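Local atomic coordinates of putative sugar ABC transporter, substrate-binding protein (Clostridium phytofermentans, PDB entry 4WZZ), a protein that probably serves as the extracellular sugar-binding component of an ABC transporter, and holds L-rhamnose in the cleft between its two lobes. Residues A58-S63 with V88-K93; D99-I104 with D123-A128; W181-A186 with L212-V217. All blocks are in the same frame, centred on the assembly; numbering follows the deposited sequence.

Contact 1: residues A58-S63 with V88-K93; sequences AIIVKS and VIQEPK. With RAM (alpha-L-rhamnopyranose), chain B.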
ATOM      1  N   ALA A  58       2.670  -6.507 -17.834  1.00 20.09           N
ATOM      2  CA  ALA A  58       2.302  -5.109 -17.548  1.00 21.22           C
ATOM      3  C   ALA A  58       2.039  -4.907 -16.072  1.00 16.89           C
ATOM      4  O   ALA A  58       1.212  -5.614 -15.481  1.00 19.10           O
ATOM      5  CB  ALA A  58       1.046  -4.738 -18.300  1.00 18.25           C
ATOM      6  N   ILE A  59       2.708  -3.925 -15.464  1.00 16.16           N
ATOM      7  CA  ILE A  59       2.333  -3.527 -14.120  1.00 15.36           C
ATOM      8  C   ILE A  59       1.702  -2.157 -14.209  1.00 15.01           C
ATOM      9  O   ILE A  59       2.245  -1.247 -14.828  1.00 16.22           O
ATOM     10  CB  ILE A  59       3.518  -3.526 -13.118  1.00 14.85           C
ATOM     11  CG1 ILE A  59       3.002  -3.100 -11.727  1.00 14.12           C
ATOM     12  CG2 ILE A  59       4.673  -2.671 -13.645  1.00 14.92           C
ATOM     13  CD1 ILE A  59       3.970  -3.356 -10.599  1.00 18.42           C
ATOM     14  N   ILE A  60       0.524  -2.049 -13.611  1.00 14.82           N
ATOM     15  CA  ILE A  60      -0.233  -0.816 -13.593  1.00 15.20           C
ATOM     16  C   ILE A  60      -0.335  -0.390 -12.149  1.00 13.78           C
ATOM     17  O   ILE A  60      -1.033  -1.022 -11.357  1.00 13.75           O
ATOM     18  CB  ILE A  60      -1.638  -1.011 -14.179  1.00 15.92           C
ATOM     19  CG1 ILE A  60      -1.524  -1.470 -15.633  1.00 16.15           C
ATOM     20  CG2 ILE A  60      -2.393   0.298 -14.115  1.00 17.53           C
ATOM     21  CD1 ILE A  60      -2.856  -1.923 -16.255  1.00 16.99           C
ATOM     22  N   VAL A  61       0.433   0.622 -11.775  1.00 13.25           N
ATOM     23  CA  VAL A  61       0.419   1.065 -10.391  1.00 12.56           C
ATOM     24  C   VAL A  61      -0.793   1.983 -10.169  1.00 12.45           C
ATOM     25  O   VAL A  61      -1.549   2.228 -11.087  1.00 12.94           O
ATOM     26  CB  VAL A  61       1.737   1.779 -10.015  1.00 12.15           C
ATOM     27  CG1 VAL A  61       2.902   0.835 -10.151  1.00 13.18           C
ATOM     28  CG2 VAL A  61       1.964   2.999 -10.878  1.00 14.02           C
ATOM     29  N   LYS A  62      -0.988   2.484  -8.953  1.00 13.54           N
ATOM     30  CA  LYS A  62      -2.143   3.335  -8.696  1.00 11.89           C
ATOM     31  C   LYS A  62      -2.057   4.646  -9.478  1.00 12.00           C
ATOM     32  O   LYS A  62      -3.034   5.120 -10.034  1.00 13.67           O
ATOM     33  CB  LYS A  62      -2.228   3.700  -7.216  1.00 11.32           C
ATOM     34  CG  LYS A  62      -2.801   2.688  -6.271  1.00 11.37           C
ATOM     35  CD  LYS A  62      -3.108   3.410  -4.928  1.00 12.08           C
ATOM     36  CE  LYS A  62      -3.744   2.502  -3.934  1.00 11.59           C
ATOM     37  NZ  LYS A  62      -3.946   3.212  -2.643  1.00 10.73           N
ATOM     38  N   SER A  63      -0.883   5.269  -9.483  1.00 11.73           N
ATOM     39  CA  SER A  63      -0.774   6.613 -10.023  1.00 11.89           C
ATOM     40  C   SER A  63       0.649   7.103 -10.208  1.00 11.83           C
ATOM     41  O   SER A  63       1.583   6.617  -9.569  1.00 14.54           O
ATOM     42  CB  SER A  63      -1.508   7.612  -9.123  1.00 13.77           C
ATOM     43  OG  SER A  63      -0.929   7.649  -7.815  1.00 14.48           O
ATOM     44  N   VAL A  88       6.335  -3.822 -18.946  1.00 18.26           N
ATOM     45  CA  VAL A  88       5.813  -2.519 -19.331  1.00 18.12           C
ATOM     46  C   VAL A  88       5.166  -1.908 -18.102  1.00 17.30           C
ATOM     47  O   VAL A  88       4.251  -2.498 -17.516  1.00 17.77           O
ATOM     48  CB  VAL A  88       4.773  -2.621 -20.460  1.00 21.03           C
ATOM     49  CG1 VAL A  88       4.207  -1.266 -20.794  1.00 24.89           C
ATOM     50  CG2 VAL A  88       5.396  -3.244 -21.715  1.00 24.09           C
ATOM     51  N   ILE A  89       5.649  -0.732 -17.696  1.00 16.67           N
ATOM     52  CA  ILE A  89       5.084  -0.039 -16.528  1.00 16.35           C
ATOM     53  C   ILE A  89       4.147   1.060 -16.998  1.00 15.84           C
ATOM     54  O   ILE A  89       4.463   1.796 -17.942  1.00 18.39           O
ATOM     55  CB  ILE A  89       6.201   0.604 -15.674  1.00 15.29           C
ATOM     56  CG1 ILE A  89       7.178  -0.460 -15.159  1.00 15.68           C
ATOM     57  CG2 ILE A  89       5.606   1.387 -14.516  1.00 18.07           C
ATOM     58  CD1 ILE A  89       8.459   0.110 -14.569  1.00 19.06           C
ATOM     59  N   GLN A  90       2.995   1.176 -16.350  1.00 15.41           N
ATOM     60  CA  GLN A  90       2.103   2.292 -16.576  1.00 15.45           C
ATOM     61  C   GLN A  90       1.731   2.957 -15.263  1.00 14.60           C
ATOM     62  O   GLN A  90       1.452   2.289 -14.251  1.00 14.10           O
ATOM     63  CB  GLN A  90       0.838   1.856 -17.280  1.00 20.04           C
ATOM     64  CG  GLN A  90       1.014   1.700 -18.773  1.00 24.92           C
ATOM     65  CD  GLN A  90      -0.273   1.317 -19.440  1.00 28.31           C
ATOM     66  OE1 GLN A  90      -0.970   2.157 -19.995  1.00 26.64           O
ATOM     67  NE2 GLN A  90      -0.609   0.038 -19.370  1.00 25.46           N
ATOM     68  N   GLU A  91       1.731   4.286 -15.323  1.00 14.71           N
ATOM     69  CA  GLU A  91       1.395   5.141 -14.201  1.00 13.87           C
ATOM     70  C   GLU A  91       0.152   5.946 -14.585  1.00 14.21           C
ATOM     71  O   GLU A  91       0.237   6.868 -15.406  1.00 15.53           O
ATOM     72  CB  GLU A  91       2.542   6.117 -13.893  1.00 14.05           C
ATOM     73  CG  GLU A  91       3.829   5.452 -13.330  1.00 15.40           C
ATOM     74  CD  GLU A  91       4.829   6.474 -12.793  1.00 24.24           C
ATOM     75  OE1 GLU A  91       4.883   7.553 -13.360  1.00 25.33           O
ATOM     76  OE2 GLU A  91       5.551   6.188 -11.822  1.00 28.93           O
ATOM     77  N   PRO A  92      -1.013   5.588 -14.019  1.00 14.33           N
ATOM     78  CA  PRO A  92      -2.212   6.403 -14.286  1.00 14.43           C
ATOM     79  C   PRO A  92      -1.998   7.871 -13.908  1.00 14.21           C
ATOM     80  O   PRO A  92      -1.332   8.183 -12.922  1.00 13.75           O
ATOM     81  CB  PRO A  92      -3.285   5.752 -13.402  1.00 14.18           C
ATOM     82  CG  PRO A  92      -2.828   4.292 -13.289  1.00 17.37           C
ATOM     83  CD  PRO A  92      -1.313   4.401 -13.204  1.00 13.68           C
ATOM     84  N   LYS A  93      -2.566   8.775 -14.703  1.00 14.91           N
ATOM     85  CA  LYS A  93      -2.407  10.209 -14.471  1.00 19.42           C
ATOM     86  C   LYS A  93      -2.842  10.611 -13.067  1.00 20.92           C
ATOM     87  O   LYS A  93      -2.196  11.439 -12.416  1.00 19.32           O
ATOM     88  CB  LYS A  93      -3.202  11.017 -15.503  1.00 24.19           C
ATOM     89  CG  LYS A  93      -2.945  12.523 -15.398  1.00 32.64           C
ATOM     90  CD  LYS A  93      -4.244  13.317 -15.354  1.00 42.39           C
ATOM     91  CE  LYS A  93      -5.037  13.193 -16.640  1.00 44.04           C
ATOM     92  NZ  LYS A  93      -4.483  14.034 -17.746  1.00 50.05           N
TER
HETATM   93  C1  RAM B 401       0.609   5.080  -1.090  1.00  9.99           C
HETATM   94  C2  RAM B 401      -0.310   4.231  -1.960  1.00  9.31           C
HETATM   95  C3  RAM B 401      -0.095   2.732  -1.746  1.00  9.34           C
HETATM   96  C4  RAM B 401      -0.067   2.388  -0.261  1.00  8.93           C
HETATM   97  C5  RAM B 401       0.918   3.291   0.479  1.00  6.38           C
HETATM   98  C6  RAM B 401       0.894   3.044   1.978  1.00  7.27           C
HETATM   99  O1  RAM B 401       1.903   4.975  -1.572  1.00 14.55           O
HETATM  100  O2  RAM B 401      -1.609   4.610  -1.624  1.00  9.58           O
HETATM  101  O3  RAM B 401      -1.136   2.058  -2.448  1.00  9.79           O
HETATM  102  O4  RAM B 401       0.293   1.028  -0.093  1.00  8.74           O
HETATM  103  O5  RAM B 401       0.618   4.644   0.258  1.00  8.18           O
HETATM  104  O   HOH W   1       4.402   6.844  -9.616  1.00 24.31           O

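Contact 2: residues D99-I104 with D123-A128; sequences DQITCI and DALEPA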
ATOM      1  N   ASP A  99      -8.714   6.569 -14.960  1.00 19.83           N
ATOM      2  CA  ASP A  99      -7.390   6.644 -15.562  1.00 18.64           C
ATOM      3  C   ASP A  99      -6.733   5.276 -15.629  1.00 24.74           C
ATOM      4  O   ASP A  99      -5.941   5.005 -16.527  1.00 25.02           O
ATOM      5  CB  ASP A  99      -6.504   7.659 -14.831  1.00 20.23           C
ATOM      6  CG  ASP A  99      -6.879   9.091 -15.152  1.00 27.96           C
ATOM      7  OD1 ASP A  99      -7.673   9.298 -16.100  1.00 25.01           O
ATOM      8  OD2 ASP A  99      -6.368  10.014 -14.484  1.00 30.76           O
ATOM      9  N   GLN A 100      -7.084   4.399 -14.703  1.00 19.28           N
ATOM     10  CA  GLN A 100      -6.577   3.034 -14.722  1.00 24.66           C
ATOM     11  C   GLN A 100      -7.136   2.168 -15.828  1.00 27.95           C
ATOM     12  O   GLN A 100      -6.436   1.332 -16.395  1.00 26.92           O
ATOM     13  CB  GLN A 100      -6.823   2.346 -13.377  1.00 28.31           C
ATOM     14  CG  GLN A 100      -5.548   2.086 -12.718  1.00 24.42           C
ATOM     15  CD  GLN A 100      -5.645   1.470 -11.357  1.00 19.14           C
ATOM     16  OE1 GLN A 100      -6.734   1.181 -10.836  1.00 17.03           O
ATOM     17  NE2 GLN A 100      -4.477   1.256 -10.756  1.00 19.14           N
ATOM     18  N   ILE A 101      -8.415   2.343 -16.117  1.00 22.12           N
ATOM     19  CA  ILE A 101      -9.056   1.597 -17.162  1.00 23.05           C
ATOM     20  C   ILE A 101      -8.378   1.906 -18.491  1.00 21.87           C
ATOM     21  O   ILE A 101      -8.162   1.021 -19.310  1.00 28.17           O
ATOM     22  CB  ILE A 101     -10.553   1.931 -17.209  1.00 23.05           C
ATOM     23  CG1 ILE A 101     -11.236   1.330 -15.974  1.00 26.29           C
ATOM     24  CG2 ILE A 101     -11.153   1.386 -18.476  1.00 24.49           C
ATOM     25  CD1 ILE A 101     -12.603   1.934 -15.636  1.00 26.57           C
ATOM     26  N   THR A 102      -8.014   3.166 -18.695  1.00 22.48           N
ATOM     27  CA  THR A 102      -7.291   3.536 -19.893  1.00 22.36           C
ATOM     28  C   THR A 102      -5.999   2.714 -19.990  1.00 22.01           C
ATOM     29  O   THR A 102      -5.655   2.217 -21.057  1.00 23.16           O
ATOM     30  CB  THR A 102      -6.976   5.038 -19.890  1.00 28.77           C
ATOM     31  OG1 THR A 102      -8.209   5.758 -19.895  1.00 30.74           O
ATOM     32  CG2 THR A 102      -6.153   5.429 -21.103  1.00 33.18           C
ATOM     33  N   CYS A 103      -5.301   2.559 -18.870  1.00 18.68           N
ATOM     34  CA  CYS A 103      -4.060   1.778 -18.867  1.00 20.71           C
ATOM     35  C   CYS A 103      -4.327   0.294 -19.098  1.00 18.80           C
ATOM     36  O   CYS A 103      -3.563  -0.380 -19.779  1.00 21.39           O
ATOM     37  CB  CYS A 103      -3.274   1.968 -17.562  1.00 20.23           C
ATOM     38  SG  CYS A 103      -2.718   3.657 -17.271  1.00 19.74           S
ATOM     39  N   ILE A 104      -5.388  -0.238 -18.513  1.00 23.57           N
ATOM     40  CA  ILE A 104      -5.701  -1.650 -18.732  1.00 19.56           C
ATOM     41  C   ILE A 104      -5.941  -1.866 -20.199  1.00 22.79           C
ATOM     42  O   ILE A 104      -5.460  -2.834 -20.799  1.00 24.48           O
ATOM     43  CB  ILE A 104      -6.936  -2.079 -17.953  1.00 21.49           C
ATOM     44  CG1 ILE A 104      -6.640  -1.971 -16.454  1.00 21.30           C
ATOM     45  CG2 ILE A 104      -7.337  -3.500 -18.358  1.00 26.34           C
ATOM     46  CD1 ILE A 104      -7.862  -1.868 -15.593  1.00 20.22           C
ATOM     47  N   ASP A 123     -14.065  -2.456  -7.542  1.00 26.59           N
ATOM     48  CA  ASP A 123     -15.053  -3.045  -8.450  1.00 24.15           C
ATOM     49  C   ASP A 123     -15.088  -2.470  -9.879  1.00 33.06           C
ATOM     50  O   ASP A 123     -15.471  -3.159 -10.829  1.00 27.20           O
ATOM     51  CB  ASP A 123     -16.442  -2.881  -7.842  1.00 27.82           C
ATOM     52  CG  ASP A 123     -16.628  -3.698  -6.571  1.00 34.81           C
ATOM     53  OD1 ASP A 123     -16.070  -4.807  -6.467  1.00 32.90           O
ATOM     54  OD2 ASP A 123     -17.338  -3.224  -5.667  1.00 35.75           O
ATOM     55  N   ALA A 124     -14.719  -1.206 -10.022  1.00 26.40           N
ATOM     56  CA  ALA A 124     -14.865  -0.489 -11.287  1.00 23.53           C
ATOM     57  C   ALA A 124     -13.981  -1.048 -12.393  1.00 24.60           C
ATOM     58  O   ALA A 124     -14.272  -0.865 -13.577  1.00 27.65           O
ATOM     59  CB  ALA A 124     -14.580   0.997 -11.078  1.00 27.47           C
ATOM     60  N   LEU A 125     -12.914  -1.741 -12.018  1.00 23.51           N
ATOM     61  CA  LEU A 125     -11.986  -2.278 -13.008  1.00 25.12           C
ATOM     62  C   LEU A 125     -12.434  -3.626 -13.565  1.00 24.10           C
ATOM     63  O   LEU A 125     -11.784  -4.181 -14.457  1.00 25.58           O
ATOM     64  CB  LEU A 125     -10.600  -2.430 -12.381  1.00 20.03           C
ATOM     65  CG  LEU A 125     -10.064  -1.221 -11.621  1.00 21.08           C
ATOM     66  CD1 LEU A 125      -8.717  -1.588 -11.036  1.00 22.97           C
ATOM     67  CD2 LEU A 125      -9.948  -0.017 -12.548  1.00 23.45           C
ATOM     68  N   GLU A 126     -13.537  -4.160 -13.040  1.00 25.71           N
ATOM     69  CA  GLU A 126     -13.882  -5.546 -13.304  1.00 27.18           C
ATOM     70  C   GLU A 126     -14.177  -5.785 -14.792  1.00 27.40           C
ATOM     71  O   GLU A 126     -13.740  -6.789 -15.350  1.00 30.91           O
ATOM     72  CB  GLU A 126     -15.047  -6.029 -12.426  1.00 29.77           C
ATOM     73  CG  GLU A 126     -15.487  -7.462 -12.775  1.00 29.04           C
ATOM     74  CD  GLU A 126     -16.403  -8.113 -11.749  1.00 31.00           C
ATOM     75  OE1 GLU A 126     -16.667  -7.528 -10.671  1.00 29.56           O
ATOM     76  OE2 GLU A 126     -16.854  -9.238 -12.037  1.00 31.11           O
ATOM     77  N   PRO A 127     -14.925  -4.882 -15.437  1.00 28.96           N
ATOM     78  CA  PRO A 127     -15.165  -5.160 -16.861  1.00 31.33           C
ATOM     79  C   PRO A 127     -13.885  -5.201 -17.705  1.00 32.99           C
ATOM     80  O   PRO A 127     -13.731  -6.112 -18.522  1.00 36.03           O
ATOM     81  CB  PRO A 127     -16.057  -3.998 -17.298  1.00 35.15           C
ATOM     82  CG  PRO A 127     -16.765  -3.589 -16.059  1.00 34.02           C
ATOM     83  CD  PRO A 127     -15.788  -3.797 -14.937  1.00 29.73           C
ATOM     84  N   ALA A 128     -12.983  -4.244 -17.514  1.00 28.14           N
ATOM     85  CA  ALA A 128     -11.773  -4.213 -18.324  1.00 28.02           C
ATOM     86  C   ALA A 128     -10.880  -5.415 -18.024  1.00 29.07           C
ATOM     87  O   ALA A 128     -10.289  -6.008 -18.938  1.00 29.02           O
ATOM     88  CB  ALA A 128     -11.025  -2.920 -18.111  1.00 26.92           C
TER

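Contact 3: residues W181-A186 with L212-V217; sequences WAVLSA and LNLIGV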
ATOM      1  N   TRP A 181      -8.476  11.824  17.285  1.00 12.16           N
ATOM      2  CA  TRP A 181      -7.556  11.551  16.207  1.00 11.48           C
ATOM      3  C   TRP A 181      -8.343  11.496  14.905  1.00 11.34           C
ATOM      4  O   TRP A 181      -9.576  11.442  14.901  1.00 12.03           O
ATOM      5  CB  TRP A 181      -6.758  10.272  16.460  1.00 10.94           C
ATOM      6  CG  TRP A 181      -7.572   9.005  16.503  1.00 11.34           C
ATOM      7  CD1 TRP A 181      -8.381   8.578  17.514  1.00 13.47           C
ATOM      8  CD2 TRP A 181      -7.644   8.014  15.481  1.00 11.28           C
ATOM      9  NE1 TRP A 181      -8.941   7.365  17.183  1.00 12.56           N
ATOM     10  CE2 TRP A 181      -8.490   6.992  15.948  1.00 11.72           C
ATOM     11  CE3 TRP A 181      -7.045   7.878  14.229  1.00 12.50           C
ATOM     12  CZ2 TRP A 181      -8.787   5.864  15.180  1.00 11.76           C
ATOM     13  CZ3 TRP A 181      -7.308   6.751  13.491  1.00 10.53           C
ATOM     14  CH2 TRP A 181      -8.184   5.760  13.965  1.00 11.17           C
ATOM     15  N   ALA A 182      -7.622  11.589  13.798  1.00 10.70           N
ATOM     16  CA  ALA A 182      -8.237  11.590  12.483  1.00 10.75           C
ATOM     17  C   ALA A 182      -7.420  10.754  11.510  1.00 10.52           C
ATOM     18  O   ALA A 182      -6.227  10.555  11.697  1.00  9.56           O
ATOM     19  CB  ALA A 182      -8.372  13.020  11.950  1.00 12.38           C
ATOM     20  N   VAL A 183      -8.092  10.252  10.477  1.00 10.34           N
ATOM     21  CA  VAL A 183      -7.413   9.572   9.385  1.00  9.89           C
ATOM     22  C   VAL A 183      -7.304  10.494   8.182  1.00 10.49           C
ATOM     23  O   VAL A 183      -8.291  11.103   7.755  1.00 10.57           O
ATOM     24  CB  VAL A 183      -8.184   8.338   8.930  1.00 10.31           C
ATOM     25  CG1 VAL A 183      -7.553   7.754   7.672  1.00 10.73           C
ATOM     26  CG2 VAL A 183      -8.267   7.317  10.092  1.00 11.42           C
ATOM     27  N   LEU A 184      -6.096  10.591   7.642  1.00  9.15           N
ATOM     28  CA  LEU A 184      -5.874  11.223   6.349  1.00  9.06           C
ATOM     29  C   LEU A 184      -5.550  10.083   5.404  1.00  9.15           C
ATOM     30  O   LEU A 184      -4.456   9.502   5.451  1.00  8.47           O
ATOM     31  CB  LEU A 184      -4.695  12.201   6.398  1.00 10.22           C
ATOM     32  CG  LEU A 184      -4.273  12.787   5.054  1.00 10.33           C
ATOM     33  CD1 LEU A 184      -5.401  13.611   4.466  1.00 12.44           C
ATOM     34  CD2 LEU A 184      -3.002  13.650   5.207  1.00 11.61           C
ATOM     35  N   SER A 185      -6.541   9.741   4.586  1.00  9.50           N
ATOM     36  CA  SER A 185      -6.412   8.620   3.660  1.00  9.59           C
ATOM     37  C   SER A 185      -5.947   9.095   2.281  1.00 10.31           C
ATOM     38  O   SER A 185      -5.598  10.276   2.076  1.00  9.87           O
ATOM     39  CB  SER A 185      -7.756   7.907   3.542  1.00 10.35           C
ATOM     40  OG  SER A 185      -7.603   6.655   2.916  1.00 10.80           O
ATOM     41  N   ALA A 186      -5.940   8.162   1.337  1.00 10.73           N
ATOM     42  CA  ALA A 186      -5.633   8.456  -0.058  1.00 10.29           C
ATOM     43  C   ALA A 186      -6.964   8.629  -0.815  1.00 13.93           C
ATOM     44  O   ALA A 186      -7.819   9.380  -0.367  1.00 12.70           O
ATOM     45  CB  ALA A 186      -4.775   7.333  -0.658  1.00  9.81           C
ATOM     46  N   LEU A 212     -10.043   6.996  23.178  1.00 15.92           N
ATOM     47  CA  LEU A 212      -9.717   7.616  21.898  1.00 15.83           C
ATOM     48  C   LEU A 212     -11.006   7.936  21.167  1.00 18.24           C
ATOM     49  O   LEU A 212     -12.001   7.234  21.323  1.00 18.06           O
ATOM     50  CB  LEU A 212      -8.878   6.654  21.054  1.00 13.16           C
ATOM     51  CG  LEU A 212      -7.502   6.274  21.601  1.00 18.35           C
ATOM     52  CD1 LEU A 212      -6.823   5.245  20.702  1.00 16.32           C
ATOM     53  CD2 LEU A 212      -6.634   7.514  21.719  1.00 19.44           C
ATOM     54  N   ASN A 213     -11.002   9.003  20.378  1.00 16.22           N
ATOM     55  CA  ASN A 213     -12.161   9.348  19.571  1.00 12.96           C
ATOM     56  C   ASN A 213     -11.735   9.648  18.143  1.00 14.48           C
ATOM     57  O   ASN A 213     -11.010  10.606  17.894  1.00 14.21           O
ATOM     58  CB  ASN A 213     -12.887  10.539  20.168  1.00 16.57           C
ATOM     59  CG  ASN A 213     -14.109  10.941  19.353  1.00 27.39           C
ATOM     60  OD1 ASN A 213     -15.044  10.148  19.164  1.00 28.63           O
ATOM     61  ND2 ASN A 213     -14.109  12.170  18.859  1.00 28.38           N
ATOM     62  N   LEU A 214     -12.188   8.818  17.211  1.00 14.91           N
ATOM     63  CA  LEU A 214     -11.937   9.025  15.792  1.00 11.71           C
ATOM     64  C   LEU A 214     -12.905  10.074  15.263  1.00 15.95           C
ATOM     65  O   LEU A 214     -14.128   9.860  15.264  1.00 15.99           O
ATOM     66  CB  LEU A 214     -12.104   7.711  15.025  1.00 14.41           C
ATOM     67  CG  LEU A 214     -11.992   7.844  13.506  1.00 12.91           C
ATOM     68  CD1 LEU A 214     -10.670   8.511  13.046  1.00 10.53           C
ATOM     69  CD2 LEU A 214     -12.143   6.482  12.859  1.00 14.40           C
ATOM     70  N   ILE A 215     -12.382  11.222  14.841  1.00 10.74           N
ATOM     71  CA  ILE A 215     -13.246  12.314  14.384  1.00 13.67           C
ATOM     72  C   ILE A 215     -13.743  12.115  12.972  1.00 21.68           C
ATOM     73  O   ILE A 215     -14.775  12.657  12.602  1.00 23.34           O
ATOM     74  CB  ILE A 215     -12.586  13.696  14.522  1.00 23.21           C
ATOM     75  CG1 ILE A 215     -11.468  13.880  13.513  1.00 27.74           C
ATOM     76  CG2 ILE A 215     -12.086  13.894  15.934  1.00 26.87           C
ATOM     77  CD1 ILE A 215     -10.794  15.245  13.622  1.00 28.42           C
ATOM     78  N   GLY A 216     -13.013  11.342  12.180  1.00 16.13           N
ATOM     79  CA  GLY A 216     -13.432  11.050  10.837  1.00 17.14           C
ATOM     80  C   GLY A 216     -12.294  10.772   9.896  1.00 17.99           C
ATOM     81  O   GLY A 216     -11.121  10.794  10.295  1.00 12.92           O
ATOM     82  N   VAL A 217     -12.670  10.515   8.649  1.00 14.32           N
ATOM     83  CA  VAL A 217     -11.743  10.161   7.589  1.00 10.32           C
ATOM     84  C   VAL A 217     -11.751  11.243   6.522  1.00 13.37           C
ATOM     85  O   VAL A 217     -12.824  11.615   5.994  1.00 15.01           O
ATOM     86  CB  VAL A 217     -12.114   8.818   6.930  1.00 13.86           C
ATOM     87  CG1 VAL A 217     -11.089   8.468   5.844  1.00 15.99           C
ATOM     88  CG2 VAL A 217     -12.209   7.719   7.980  1.00 17.30           C
TER

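Contact 1: residues A58-S63 with V88-K93
Ile59 lies between two rungs of a parallel ladder with the strand of Val88 to Gln90: its N donates to Val88 O at 2.9 Å, and its O accepts from Gln90 N at 3.0 Å. Gln90 O then takes the N-H of Val61 at 3.2 Å, just as the strands give way to loop. On the face of Ile59 and Ile89 the two isoleucines run abreast from their strands; with CG1 of Ile59 anti to its N (chi1 -180°), the CG2 branch is left to meet Ile89 CG1 at 3.7 Å. Ile60 and Gln90 run alongside each other on the other face, and Ile60 CG2 also reaches the ring of Pro92, which crosses it at about a right angle. Beyond the strands, that proline ring wedges against the turning chain: Pro92 CD sits 3.0 Å from Val61 O, and Pro92 CG packs on Lys62 O. A water bridges Ser63 O and Glu91 OE2.

The CB of Lys62 points away from residues 88-93. Lys62, extended beyond CG, brings its NZ to rhamnose O2 at 2.9 Å and more weakly to O3; Asn192 from the other lobe also accepts from NZ, so the amine links both walls of the pocket. The amide of Gln90 is held by Cys103 O. Strands 56-60 and 86-90, joined through helix 67-82, form a right-handed beta-alpha-beta unit at one margin of the sheet. Ile59 and Ile89 face helix 67-82, whereas Ile60 and Pro92 meet helix 97-110, and strand 114-117 bonds to the other edge of strand 56-60.

Contact 2: residues D99-I104 with D123-A128
Ala124 meets the helix of Ile101 at the start of the 123-128 segment, where its carbonyl O faces Ile101 CD1 at 3.9 Å. It belongs to the type I turn from Asp123 to Glu126, closed by Glu126 N bonding to Asp123 O, which brings the chain into helix 126-134. Leu125 follows and reaches across to three side chains. Leu125 CD1 touches Gln100 OE1 at 3.4 Å, while Leu125 CD2 fits against Ile101 CG1 at 3.9 Å and Ile104 CD1 at 4.1 Å. Leu125 crosses Ile104 at about a right angle. This is neighbouring-helix packing on one flank of a Rossmann-like lobe, with Ile117 of strand 114-117 beneath Gln100, Ile104 and Leu125. The amide of Gln100 is fixed from elsewhere: NE2 donates to Ala118 O and Val61 O, and OE1 accepts from Asn120 N. These bonds hold the amide in place where its oxygen lies against the leucine methyl. Inside helix 126-134, Ala128 points its methyl at the opposing helix. Ile104 CG2 lies 3.7 Å from Ala128 CB, and Ile101 CG2 approaches the same methyl at 4.3 Å.

Contact 3: residues W181-A186 with L212-V217
Trp181 and Leu214 pair through backbone and side chain alike. Three backbone bonds hold the parallel strands: Trp181 N to Asn213 O at 2.9 Å, Ile215 N to Trp181 O at 2.8 Å, and Val183 N to Gly216 O at 3.1 Å. Between Trp181 and Val183 the register slips by one, because Trp181 pairs with Leu214 but Val183 with Val217. The extra residue makes a beta bulge at Ile215 and Gly216; Gly216 has a positive phi (152°), at which a side chain would press on the preceding carbonyl O. The strands are the first and last elements of a beta-alpha-beta unit that passes through helix 191-203, and strand 212-219 is one of the two edge strands of its four-stranded parallel sheet.

The aromatic contact is a CH-pi interaction: Leu214 CD1 stands 3.6 Å from the centroid of the six-membered ring of Trp181, almost on its normal. The indole turns toward the neighbouring strand because its CG falls between the backbone N and carbonyl carbon (chi1 64°). Met168 and Ile171 of helix 160-174 also pack on it.

Among the aliphatic contacts, Leu214 CD1 reaches Val183 CG2 as well, and Val183 and Val217 lie side by side through their CG1 methyls, 4.0 Å apart. Ile197 of helix 191-203 touches this valine face. On the other face of the sheet, Ala182 CB packs against Ile215 CG1 at 3.6 Å.

Along the chain the contacts follow in series, 1, 2 and then 3. Contacts 1 and 2 share one lobe, their centres 12 Å apart: strand 86-90 is followed, after a short loop, by helix 97-110, and Gln100 of contact 2 packs on Pro92 of contact 1, so this helix packs directly on the sheet margin. Contact 3 belongs to the other lobe's sheet, its centre about 29 Å from each of the others. Contacts 1 and 3 join the paired strands of matching edge beta-alpha-beta units, both sheets beginning with the order 2-1-3-4, and the rhamnose lies between the lobes. Contact 1 supplies Lys62 to the sugar, whereas the side chain of Ser185 in contact 3 is about 8 Å from it.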